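PnpC (Pseudomonas putida, PDB 3N9T) probably catalyses the intradiol, oxygen-dependent ring opening of hydroxyquinol at a ferric iron centre. Local coordinates at residues A[130-135]-A[182-187]; A[146-151]-A[173-178]; A[253-258]-A[281-286]. All blocks are in the same frame, centred on the assembly; numbering follows the deposited sequence.

Contact 1 of 3, residues A[130-135]-A[182-187]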
# COMPACT_ATOMS: atom_id res chain seq x y z
N ALA A 130 38.36 17.48 -3.98
CA ALA A 130 38.49 16.31 -4.84
C ALA A 130 38.39 16.79 -6.29
O ALA A 130 37.67 17.71 -6.58
CB ALA A 130 37.36 15.27 -4.53
N LEU A 131 39.06 16.10 -7.17
CA LEU A 131 38.83 16.34 -8.62
C LEU A 131 38.08 15.12 -9.13
O LEU A 131 38.60 13.99 -8.98
CB LEU A 131 40.17 16.41 -9.35
CG LEU A 131 40.07 16.53 -10.90
CD1 LEU A 131 39.27 17.84 -11.29
CD2 LEU A 131 41.49 16.51 -11.48
N VAL A 132 36.86 15.31 -9.67
CA VAL A 132 36.13 14.19 -10.31
C VAL A 132 36.24 14.46 -11.80
O VAL A 132 35.84 15.51 -12.27
CB VAL A 132 34.64 14.08 -9.81
CG1 VAL A 132 33.90 12.94 -10.65
CG2 VAL A 132 34.58 13.78 -8.30
N TYR A 133 36.84 13.56 -12.55
CA TYR A 133 37.07 13.83 -13.96
C TYR A 133 36.93 12.54 -14.79
O TYR A 133 36.85 11.43 -14.23
CB TYR A 133 38.47 14.49 -14.17
CG TYR A 133 39.64 13.57 -14.01
CD1 TYR A 133 39.90 12.91 -12.78
CD2 TYR A 133 40.60 13.45 -15.03
CE1 TYR A 133 41.01 12.03 -12.64
CE2 TYR A 133 41.72 12.60 -14.89
CZ TYR A 133 41.93 11.93 -13.68
OH TYR A 133 43.01 11.09 -13.56
N GLY A 134 36.89 12.68 -16.12
CA GLY A 134 36.72 11.48 -16.95
C GLY A 134 36.23 11.88 -18.34
O GLY A 134 36.57 12.94 -18.84
N ARG A 135 35.49 10.98 -18.97
CA ARG A 135 35.02 11.19 -20.33
C ARG A 135 33.59 10.77 -20.44
O ARG A 135 33.08 10.04 -19.59
CB ARG A 135 35.90 10.42 -21.31
CG ARG A 135 37.48 10.73 -21.16
CD ARG A 135 38.36 9.79 -22.04
NE ARG A 135 38.29 10.30 -23.40
CZ ARG A 135 38.51 9.59 -24.52
NH1 ARG A 135 38.79 8.27 -24.47
NH2 ARG A 135 38.43 10.25 -25.70
N GLY A 182 35.68 14.68 -25.38
CA GLY A 182 34.69 14.03 -24.49
C GLY A 182 35.06 14.11 -22.98
O GLY A 182 34.41 13.52 -22.15
N CYS A 183 36.09 14.88 -22.66
CA CYS A 183 36.63 14.99 -21.30
C CYS A 183 35.80 15.98 -20.50
O CYS A 183 35.37 17.05 -21.02
CB CYS A 183 38.11 15.43 -21.35
SG CYS A 183 39.15 14.17 -22.07
N PHE A 184 35.60 15.63 -19.23
CA PHE A 184 35.01 16.59 -18.28
C PHE A 184 35.87 16.64 -16.99
O PHE A 184 36.59 15.71 -16.70
CB PHE A 184 33.57 16.16 -17.95
CG PHE A 184 33.49 14.94 -17.12
CD1 PHE A 184 33.49 15.05 -15.72
CD2 PHE A 184 33.37 13.71 -17.71
CE1 PHE A 184 33.45 13.91 -14.92
CE2 PHE A 184 33.30 12.57 -16.93
CZ PHE A 184 33.36 12.66 -15.54
N ALA A 185 35.73 17.70 -16.23
CA ALA A 185 36.41 17.81 -14.96
C ALA A 185 35.64 18.75 -14.04
O ALA A 185 35.15 19.84 -14.42
CB ALA A 185 37.89 18.27 -15.16
N ILE A 186 35.50 18.26 -12.81
CA ILE A 186 34.66 18.87 -11.80
C ILE A 186 35.51 18.97 -10.52
O ILE A 186 35.99 17.95 -10.02
CB ILE A 186 33.49 17.89 -11.47
CG1 ILE A 186 32.57 17.70 -12.71
CG2 ILE A 186 32.71 18.43 -10.25
CD1 ILE A 186 31.51 16.56 -12.58
N GLN A 187 35.68 20.17 -9.96
CA GLN A 187 36.30 20.25 -8.64
C GLN A 187 35.18 20.34 -7.62
O GLN A 187 34.21 21.09 -7.81
CB GLN A 187 37.26 21.46 -8.52
CG GLN A 187 38.65 21.20 -9.17
CD GLN A 187 39.62 22.39 -8.91
OE1 GLN A 187 39.70 23.33 -9.71
NE2 GLN A 187 40.31 22.35 -7.80
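The ring of Phe184 lies flat across the backbone of Gly134 on the neighbouring antiparallel strand. Its CG takes the crowded place between the backbone N and the carbonyl carbon (chi1 70°), which swings the ring over the partner strand. Gly134 N then sits 3.5 Å above the ring plane of Phe184, toward the rim. Phe184 CE2 comes to 3.3 Å from Gly134 C. A CB at Gly134 would press on this ring and on the preceding carbonyl.

Val132 and Ile186 share the face of Phe184, with Val132 CB 4.3 Å from Ile186 CB. This face packs on Leu149 and Val151 of strand 148-152.

Tyr133 projects from the other face. Its CG also takes the crowded position (chi1 74°), and its CB meets Ala185 CB at 4.0 Å. The ring leads away from the pair and meets Tyr282 edge-to-face, while its OH is hydrogen-bonded to Asp268 and Arg262. Leu131 CD1 comes to 3.5 Å from Ile186 O. Arg135 CG rests against Cys183 SG at 3.9 Å, and its NH2 bonds back to Asp181 O.

Four backbone hydrogen bonds join the strands, two for each of the pairs Val132-Ile186 and Gly134-Phe184. The chemistry implies an apolar inner surface in the beta-sandwich of this family. The opposite face is mixed, with Leu131 and Ala185 beside the hydrogen-bonded phenol and the guanidinium.

Contact 2 of 3, residues A[146-151]-A[173-178]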
# COMPACT_ATOMS: atom_id res chain seq x y z
N GLY A 146 30.33 17.88 -26.14
CA GLY A 146 29.27 18.81 -25.74
C GLY A 146 28.13 18.16 -24.93
O GLY A 146 27.09 18.79 -24.66
N ALA A 147 28.34 16.94 -24.47
CA ALA A 147 27.39 16.42 -23.48
C ALA A 147 27.29 17.36 -22.28
O ALA A 147 28.26 18.00 -21.88
CB ALA A 147 27.86 15.06 -23.03
N VAL A 148 26.11 17.44 -21.68
CA VAL A 148 25.88 18.25 -20.53
C VAL A 148 25.72 17.29 -19.30
O VAL A 148 24.93 16.38 -19.36
CB VAL A 148 24.57 19.15 -20.72
CG1 VAL A 148 24.26 19.78 -19.50
CG2 VAL A 148 24.83 20.31 -21.65
N LEU A 149 26.54 17.48 -18.25
CA LEU A 149 26.52 16.66 -17.03
C LEU A 149 26.00 17.55 -15.93
O LEU A 149 26.73 18.47 -15.48
CB LEU A 149 27.95 16.21 -16.63
CG LEU A 149 28.64 15.34 -17.69
CD1 LEU A 149 29.42 16.23 -18.74
CD2 LEU A 149 29.58 14.37 -17.07
N ASP A 150 24.75 17.30 -15.49
CA ASP A 150 24.19 18.02 -14.32
C ASP A 150 24.58 17.20 -13.13
O ASP A 150 24.24 16.00 -13.09
CB ASP A 150 22.65 18.05 -14.38
CG ASP A 150 22.13 19.04 -15.44
OD1 ASP A 150 22.58 20.19 -15.45
OD2 ASP A 150 21.30 18.63 -16.27
N VAL A 151 25.23 17.82 -12.15
CA VAL A 151 25.73 17.03 -11.00
C VAL A 151 25.28 17.69 -9.72
O VAL A 151 25.17 18.91 -9.67
CB VAL A 151 27.27 16.87 -10.99
CG1 VAL A 151 27.67 16.21 -12.27
CG2 VAL A 151 28.00 18.27 -10.90
N ARG A 173 26.34 22.03 -6.69
CA ARG A 173 25.58 21.70 -7.91
C ARG A 173 26.21 22.40 -9.09
O ARG A 173 26.85 23.48 -8.94
CB ARG A 173 24.09 22.09 -7.81
CG ARG A 173 23.39 21.65 -6.54
CD ARG A 173 21.98 22.25 -6.43
NE ARG A 173 21.32 21.63 -5.27
CZ ARG A 173 20.62 20.51 -5.33
NH1 ARG A 173 20.49 19.85 -6.50
NH2 ARG A 173 20.07 20.01 -4.21
N GLY A 174 26.12 21.78 -10.26
CA GLY A 174 26.59 22.46 -11.48
C GLY A 174 26.21 21.73 -12.74
O GLY A 174 26.01 20.51 -12.72
N ARG A 175 26.26 22.46 -13.86
CA ARG A 175 26.08 21.85 -15.17
C ARG A 175 27.40 21.99 -15.90
O ARG A 175 27.77 23.10 -16.29
CB ARG A 175 25.00 22.62 -15.95
CG ARG A 175 25.03 22.26 -17.41
CD ARG A 175 23.71 22.65 -18.07
NE ARG A 175 22.65 21.66 -17.86
CZ ARG A 175 21.61 21.56 -18.66
NH1 ARG A 175 21.53 22.40 -19.69
NH2 ARG A 175 20.67 20.63 -18.47
N TYR A 176 28.09 20.89 -16.06
CA TYR A 176 29.40 20.82 -16.75
C TYR A 176 29.26 20.23 -18.17
O TYR A 176 28.16 19.71 -18.54
CB TYR A 176 30.31 19.91 -15.92
CG TYR A 176 30.73 20.49 -14.58
CD1 TYR A 176 29.88 20.46 -13.46
CD2 TYR A 176 31.98 21.09 -14.44
CE1 TYR A 176 30.26 20.99 -12.22
CE2 TYR A 176 32.39 21.63 -13.19
CZ TYR A 176 31.55 21.56 -12.12
OH TYR A 176 31.96 22.01 -10.93
N ARG A 177 30.33 20.33 -18.98
CA ARG A 177 30.25 19.86 -20.36
C ARG A 177 31.48 19.06 -20.76
O ARG A 177 32.61 19.31 -20.25
CB ARG A 177 30.04 21.08 -21.29
CG ARG A 177 28.63 21.55 -21.28
CD ARG A 177 28.44 22.83 -22.11
NE ARG A 177 27.03 23.16 -22.30
CZ ARG A 177 26.25 23.70 -21.35
NH1 ARG A 177 26.71 24.02 -20.12
NH2 ARG A 177 24.99 23.96 -21.63
N SER A 178 31.28 18.08 -21.63
CA SER A 178 32.38 17.31 -22.09
C SER A 178 33.03 18.15 -23.23
O SER A 178 32.32 18.89 -23.97
CB SER A 178 31.87 15.95 -22.55
OG SER A 178 31.10 16.06 -23.78
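Arg175 grips Asp150 side-on in a two-pronged salt bridge. Its NE donates to Asp150 OD1 at 2.8 Å, and its NH2 donates to Asp150 OD2 at 3.0 Å. Both oxygens use their syn lone pairs, and the carboxylate and guanidinium planes are only 25° apart. A bend at chi3 (-81°) turns the guanidinium toward the carboxylate.

Val148 CG1 lies over one face of this guanidinium, only 3.0 Å from Arg175 NE, so the packing is tight. Val148 CG2 lies over a face of the Arg177 guanidinium, 3.7 Å from Arg177 NH2. Arg177 in turn forms a salt bridge with Asp115.

The backbones pair as antiparallel strands. Leu149 and Tyr176 exchange two hydrogen bonds, as do Val151 and Gly174. Beyond the strand, Ser178 N donates to Ala147 O at 3.0 Å. Ser178 OG takes a weak bond from Ala147 N and is also bonded to Val144 O.

Leu149, Val151 and Tyr176 occupy the other face. Val151 CG2 meets Tyr176 CE1 at 3.8 Å, the two side chains crossing at about a right angle. A CB on Gly174 would clash with this same Tyr176 CE1. The far end of Arg173 reaches Tyr160, an iron ligand, and bonds to Ser161 O and Phe108 O.

An alanine in place of Arg175 would remove both charged bonds and the cover over Val148 CG1, and would probably leave the buried Asp150 carboxylate poorly compensated. Two N-H donors of a cationic guanidinium, one on each carboxylate oxygen, would favour the ionised form of Asp150 despite its burial.

Contact 3 of 3, residues A[253-258]-A[281-286]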
# COMPACT_ATOMS: atom_id res chain seq x y z
N GLY A 253 27.67 -2.53 -8.66
CA GLY A 253 29.11 -2.73 -8.80
C GLY A 253 29.83 -1.76 -9.74
O GLY A 253 30.80 -1.15 -9.33
N SER A 254 29.31 -1.53 -10.96
CA SER A 254 29.96 -0.69 -11.93
C SER A 254 29.91 0.84 -11.63
O SER A 254 30.63 1.61 -12.29
CB SER A 254 29.36 -0.94 -13.31
OG SER A 254 28.01 -0.42 -13.37
N LEU A 255 29.08 1.26 -10.66
CA LEU A 255 28.92 2.73 -10.35
C LEU A 255 29.82 3.17 -9.18
O LEU A 255 29.63 4.26 -8.61
CB LEU A 255 27.44 2.98 -9.96
CG LEU A 255 26.47 2.66 -11.11
CD1 LEU A 255 25.02 2.97 -10.67
CD2 LEU A 255 26.84 3.45 -12.39
N GLN A 256 30.74 2.30 -8.76
CA GLN A 256 31.63 2.61 -7.69
C GLN A 256 32.87 3.22 -8.34
O GLN A 256 33.28 2.87 -9.46
CB GLN A 256 32.03 1.34 -6.92
CG GLN A 256 30.87 0.53 -6.43
CD GLN A 256 31.26 -0.69 -5.64
OE1 GLN A 256 32.43 -0.87 -5.25
NE2 GLN A 256 30.26 -1.51 -5.34
N VAL A 257 33.44 4.19 -7.68
CA VAL A 257 34.65 4.79 -8.22
C VAL A 257 35.56 5.08 -7.01
O VAL A 257 35.10 5.56 -5.96
CB VAL A 257 34.30 6.07 -9.04
CG1 VAL A 257 33.76 7.22 -8.10
CG2 VAL A 257 35.49 6.49 -9.81
N LYS A 258 36.84 4.82 -7.17
CA LYS A 258 37.83 5.07 -6.15
C LYS A 258 38.30 6.56 -6.07
O LYS A 258 38.70 7.14 -7.07
CB LYS A 258 39.02 4.16 -6.49
CG LYS A 258 40.26 4.33 -5.58
CD LYS A 258 40.11 3.63 -4.26
CE LYS A 258 41.53 3.45 -3.67
NZ LYS A 258 41.46 2.95 -2.26
N ALA A 281 38.86 11.14 -8.49
CA ALA A 281 38.03 10.02 -8.95
C ALA A 281 37.83 10.16 -10.49
O ALA A 281 37.40 11.23 -10.97
CB ALA A 281 36.72 10.03 -8.22
N TYR A 282 38.12 9.08 -11.21
CA TYR A 282 38.15 9.10 -12.66
C TYR A 282 37.05 8.20 -13.16
O TYR A 282 37.01 7.01 -12.76
CB TYR A 282 39.51 8.54 -13.22
CG TYR A 282 39.52 8.54 -14.76
CD1 TYR A 282 39.73 9.70 -15.46
CD2 TYR A 282 39.31 7.35 -15.47
CE1 TYR A 282 39.71 9.72 -16.84
CE2 TYR A 282 39.32 7.34 -16.82
CZ TYR A 282 39.50 8.52 -17.51
OH TYR A 282 39.46 8.54 -18.86
N TYR A 283 36.20 8.69 -14.05
CA TYR A 283 35.13 7.82 -14.52
C TYR A 283 34.79 7.99 -16.00
O TYR A 283 34.65 9.12 -16.45
CB TYR A 283 33.88 7.96 -13.64
CG TYR A 283 32.87 6.76 -13.82
CD1 TYR A 283 33.02 5.59 -13.10
CD2 TYR A 283 31.80 6.85 -14.74
CE1 TYR A 283 32.15 4.52 -13.24
CE2 TYR A 283 30.90 5.79 -14.89
CZ TYR A 283 31.10 4.62 -14.14
OH TYR A 283 30.22 3.57 -14.24
N GLU A 284 34.64 6.89 -16.73
CA GLU A 284 34.17 7.04 -18.13
C GLU A 284 32.69 6.62 -18.30
O GLU A 284 32.33 5.42 -18.15
CB GLU A 284 35.07 6.32 -19.12
CG GLU A 284 36.50 6.82 -19.00
CD GLU A 284 37.43 6.13 -19.99
OE1 GLU A 284 37.11 5.01 -20.44
OE2 GLU A 284 38.49 6.72 -20.30
N PHE A 285 31.84 7.60 -18.58
CA PHE A 285 30.44 7.32 -18.83
C PHE A 285 30.25 6.87 -20.29
O PHE A 285 30.90 7.39 -21.20
CB PHE A 285 29.60 8.57 -18.63
CG PHE A 285 29.56 9.02 -17.21
CD1 PHE A 285 28.66 8.39 -16.29
CD2 PHE A 285 30.37 10.09 -16.78
CE1 PHE A 285 28.61 8.79 -14.92
CE2 PHE A 285 30.34 10.50 -15.38
CZ PHE A 285 29.45 9.79 -14.46
N VAL A 286 29.34 5.93 -20.47
CA VAL A 286 29.02 5.38 -21.77
C VAL A 286 27.50 5.58 -21.97
O VAL A 286 26.70 5.12 -21.17
CB VAL A 286 29.47 3.86 -21.87
CG1 VAL A 286 29.08 3.27 -23.24
CG2 VAL A 286 31.01 3.71 -21.59
O HOH W 1 39.45 6.84 -9.57
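In the beta-sandwich of this intradiol dioxygenase, strand 278-287 is neighbour to strand 256-262, which a short 3-10 turn at 253-255 leads into. Tyr283 makes the main link between the two segments.

Its CB points toward the 253-258 segment. CG is anti to the backbone N (chi1 -163°), so the ring extends straight across. Along one edge of the ring, Tyr283 CD1 meets Val257 CG2 at 4.2 Å. Further out, Tyr283 CE1 lies 3.4 Å from Ser254 O, which sits at the ring edge near its plane. On the other edge, Tyr283 CD2 stands 3.6 Å above the Phe285 ring, over its centre. At the tip, Tyr283 OH donates to Ser254 O at 2.8 Å. The hydroxyl approaches from above the carbonyl plane, 41° out of it. Leu255 CD2 also touches this OH.

The phenol thus bonds to the backbone of the turn, while Ser254 OG is bonded to Glu101. Leu255 and Val257 bond through their backbones to Phe236, so the segment is paired with strand 231-237.

The CB of Val257 points toward the 281-286 strand. Its CG2, anti to the backbone N, reaches Tyr282 O at 3.4 Å and also packs on Ala281 CB. No direct backbone hydrogen bond joins the two segments here. A water bridges them instead, donating to Lys258 O and accepting from Tyr282 N at 3.1 Å. Lys258 NZ makes a salt bridge with Asp239. On the 281-286 strand, Tyr282 OH donates to the anti lone pair of Glu284 OE2 over only 2.5 Å.

From the N terminus, strand 129-138 comes first, and contact 1 pairs it with strand 183-189, closing the loop between 135 and 182. Contact 2 is nested inside that loop, closing a smaller one between 151 and 173 that carries the iron ligand Tyr160. The chain then supplies Tyr194, His218 and His220 before contact 3 opens. Contact 3 follows in series and closes the loop between 258 and 281. Strand 129-138 also pairs in parallel with strand 278-287, through Tyr133 to Ala281 and Tyr283, so contacts 1 and 3 share a continuous sheet. Contact 2 packs against contact 1, with Tyr176 on Ile186. Leu149 also touches Phe285 of contact 3.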